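Local coordinates for protein enoyl-CoA hydratase (Mycolicibacterium smegmatis, PDB 7MCM) that probably catalyses the reversible hydration of enoyl-CoA thioesters to 3-hydroxyacyl-CoA in fatty acid metabolism, at residues B[8-13]-B[17-22]. Sequence-based numbering, arbitrary orientation.
Sequences LRIDRA and QTWTID
Arg9 lays its guanidinium over the Thr20 methyl and meets Asp22 with its edge. This happens on a beta hairpin, strands 8-13 and 16-21, in the mixed sheet of the crotonase fold, with 8-13 the outermost strand of the sheet in this chain. Arg9 NH2 is 3.7 Å from Thr20 CG2. Arg9 NE gives a weak hydrogen bond to Asp22 OD2 (3.3 Å), part of a salt bridge, with the guanidinium and carboxylate planes 83° apart. A bend at chi3 (-91°) turns the guanidinium toward the Thr20 side chain. Paired backbone bonds join Arg9 to Thr20 and Asp11 to Thr18. A water on the face of these four residues bonds Asp11 OD2, Thr18 O and Thr20 OG1, so it bridges the two strands.

Leu8, Ile10, Arg12, Gln17, Trp19 and Ile21 share the other face; Leu8, Ile10 and Trp19 reach helix 33-48. Leu8 CD1 rests on Trp19 CB (3.8 Å), and Ile10 CG1 lies alongside Trp19 CD1 (3.9 Å). Arg12 NH2 comes close to Gln17 NE2, but both are donors; the Arg12 charge pairs with Asp49 instead. The Gln17 side-chain amide accepts from the indole: Trp19 NE1 donates to Gln17 OE1 at 2.9 Å, nearly straight at 171°.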
loop_
_atom_site.group_PDB
_atom_site.type_symbol
_atom_site.label_atom_id
_atom_site.label_comp_id
_atom_site.label_asym_id
_atom_site.label_seq_id
_atom_site.Cartn_x
_atom_site.Cartn_y
_atom_site.Cartn_z
ATOM N N LEU B 8 31.300 19.671 -1.546
ATOM C CA LEU B 8 30.116 20.176 -0.846
ATOM C C LEU B 8 30.611 21.032 0.319
ATOM O O LEU B 8 31.031 20.496 1.348
ATOM C CB LEU B 8 29.242 19.020 -0.371
ATOM C CG LEU B 8 27.861 19.340 0.177
ATOM C CD1 LEU B 8 27.003 19.983 -0.900
ATOM C CD2 LEU B 8 27.191 18.083 0.743
ATOM N N ARG B 9 30.573 22.358 0.152
ATOM C CA ARG B 9 30.997 23.271 1.214
ATOM C C ARG B 9 29.891 23.393 2.257
ATOM O O ARG B 9 28.725 23.609 1.913
ATOM C CB ARG B 9 31.322 24.657 0.655
ATOM C CG ARG B 9 32.361 24.676 -0.451
ATOM C CD ARG B 9 32.988 26.058 -0.613
ATOM N NE ARG B 9 32.278 26.875 -1.591
ATOM C CZ ARG B 9 31.404 27.824 -1.278
ATOM N NH1 ARG B 9 31.106 28.099 -0.016
ATOM N NH2 ARG B 9 30.812 28.509 -2.255
ATOM N N ILE B 10 30.253 23.283 3.530
ATOM C CA ILE B 10 29.274 23.314 4.609
ATOM C C ILE B 10 29.545 24.528 5.484
ATOM O O ILE B 10 30.630 24.655 6.061
ATOM C CB ILE B 10 29.269 22.011 5.416
ATOM C CG1 ILE B 10 28.838 20.861 4.493
ATOM C CG2 ILE B 10 28.288 22.113 6.567
ATOM C CD1 ILE B 10 28.908 19.504 5.118
ATOM N N ASP B 11 28.574 25.444 5.528
ATOM C CA ASP B 11 28.612 26.660 6.333
ATOM C C ASP B 11 27.528 26.570 7.395
ATOM O O ASP B 11 26.445 26.052 7.126
ATOM C CB ASP B 11 28.340 27.905 5.481
ATOM C CG ASP B 11 29.374 28.118 4.397
ATOM O OD1 ASP B 11 30.565 27.843 4.646
ATOM O OD2 ASP B 11 28.989 28.552 3.290
ATOM N N ARG B 12 27.809 27.045 8.600
ATOM C CA ARG B 12 26.778 27.102 9.630
ATOM C C ARG B 12 26.532 28.531 10.084
ATOM O O ARG B 12 27.479 29.284 10.327
ATOM C CB ARG B 12 27.119 26.253 10.845
ATOM C CG ARG B 12 25.952 26.182 11.839
ATOM C CD ARG B 12 26.310 25.296 12.989
ATOM N NE ARG B 12 26.787 24.029 12.455
ATOM C CZ ARG B 12 27.346 23.069 13.177
ATOM N NH1 ARG B 12 27.513 23.196 14.485
ATOM N NH2 ARG B 12 27.750 21.956 12.569
ATOM N N ALA B 13 25.252 28.879 10.248
ATOM C CA ALA B 13 24.826 30.168 10.809
ATOM C C ALA B 13 23.720 29.864 11.817
ATOM O O ALA B 13 22.542 29.774 11.456
ATOM C CB ALA B 13 24.347 31.119 9.714
ATOM N N GLN B 17 22.370 25.349 8.407
ATOM C CA GLN B 17 23.556 24.999 7.640
ATOM C C GLN B 17 23.284 25.253 6.169
ATOM O O GLN B 17 22.184 24.985 5.677
ATOM C CB GLN B 17 23.954 23.531 7.816
ATOM C CG GLN B 17 24.793 23.224 9.009
ATOM C CD GLN B 17 25.281 21.790 9.007
ATOM O OE1 GLN B 17 24.861 20.983 8.177
ATOM N NE2 GLN B 17 26.153 21.460 9.951
ATOM N N THR B 18 24.283 25.765 5.465
ATOM C CA THR B 18 24.210 25.864 4.017
ATOM C C THR B 18 25.181 24.864 3.411
ATOM O O THR B 18 26.354 24.811 3.804
ATOM C CB THR B 18 24.515 27.281 3.543
ATOM O OG1 THR B 18 23.609 28.183 4.177
ATOM C CG2 THR B 18 24.320 27.386 2.033
ATOM N N TRP B 19 24.676 24.054 2.488
ATOM C CA TRP B 19 25.476 23.115 1.712
ATOM C C TRP B 19 25.564 23.663 0.296
ATOM O O TRP B 19 24.535 23.841 -0.362
ATOM C CB TRP B 19 24.841 21.727 1.693
ATOM C CG TRP B 19 24.617 21.101 3.038
ATOM C CD1 TRP B 19 25.004 21.585 4.255
ATOM C CD2 TRP B 19 23.947 19.862 3.292
ATOM N NE1 TRP B 19 24.626 20.715 5.250
ATOM C CE2 TRP B 19 23.973 19.650 4.683
ATOM C CE3 TRP B 19 23.332 18.905 2.472
ATOM C CZ2 TRP B 19 23.411 18.518 5.275
ATOM C CZ3 TRP B 19 22.773 17.788 3.058
ATOM C CH2 TRP B 19 22.806 17.606 4.447
ATOM N N THR B 20 26.785 23.945 -0.166
ATOM C CA THR B 20 26.996 24.501 -1.495
ATOM C C THR B 20 27.691 23.444 -2.345
ATOM O O THR B 20 28.840 23.074 -2.072
ATOM C CB THR B 20 27.814 25.789 -1.445
ATOM O OG1 THR B 20 27.205 26.713 -0.539
ATOM C CG2 THR B 20 27.853 26.418 -2.815
ATOM N N ILE B 21 26.984 22.965 -3.378
ATOM C CA ILE B 21 27.577 22.045 -4.339
ATOM C C ILE B 21 28.703 22.762 -5.056
ATOM O O ILE B 21 28.511 23.862 -5.587
ATOM C CB ILE B 21 26.516 21.572 -5.341
ATOM C CG1 ILE B 21 25.324 20.938 -4.614
ATOM C CG2 ILE B 21 27.151 20.612 -6.381
ATOM C CD1 ILE B 21 24.092 20.773 -5.502
ATOM N N ASP B 22 29.901 22.154 -5.067
ATOM C CA ASP B 22 31.064 22.843 -5.645
ATOM C C ASP B 22 31.899 21.833 -6.450
ATOM O O ASP B 22 32.935 21.336 -6.003
ATOM C CB ASP B 22 31.881 23.546 -4.548
ATOM C CG ASP B 22 32.813 24.638 -5.098
ATOM O OD1 ASP B 22 32.900 24.795 -6.337
ATOM O OD2 ASP B 22 33.452 25.349 -4.285
HETATM O O HOH W 1 27.914 26.502 2.051
#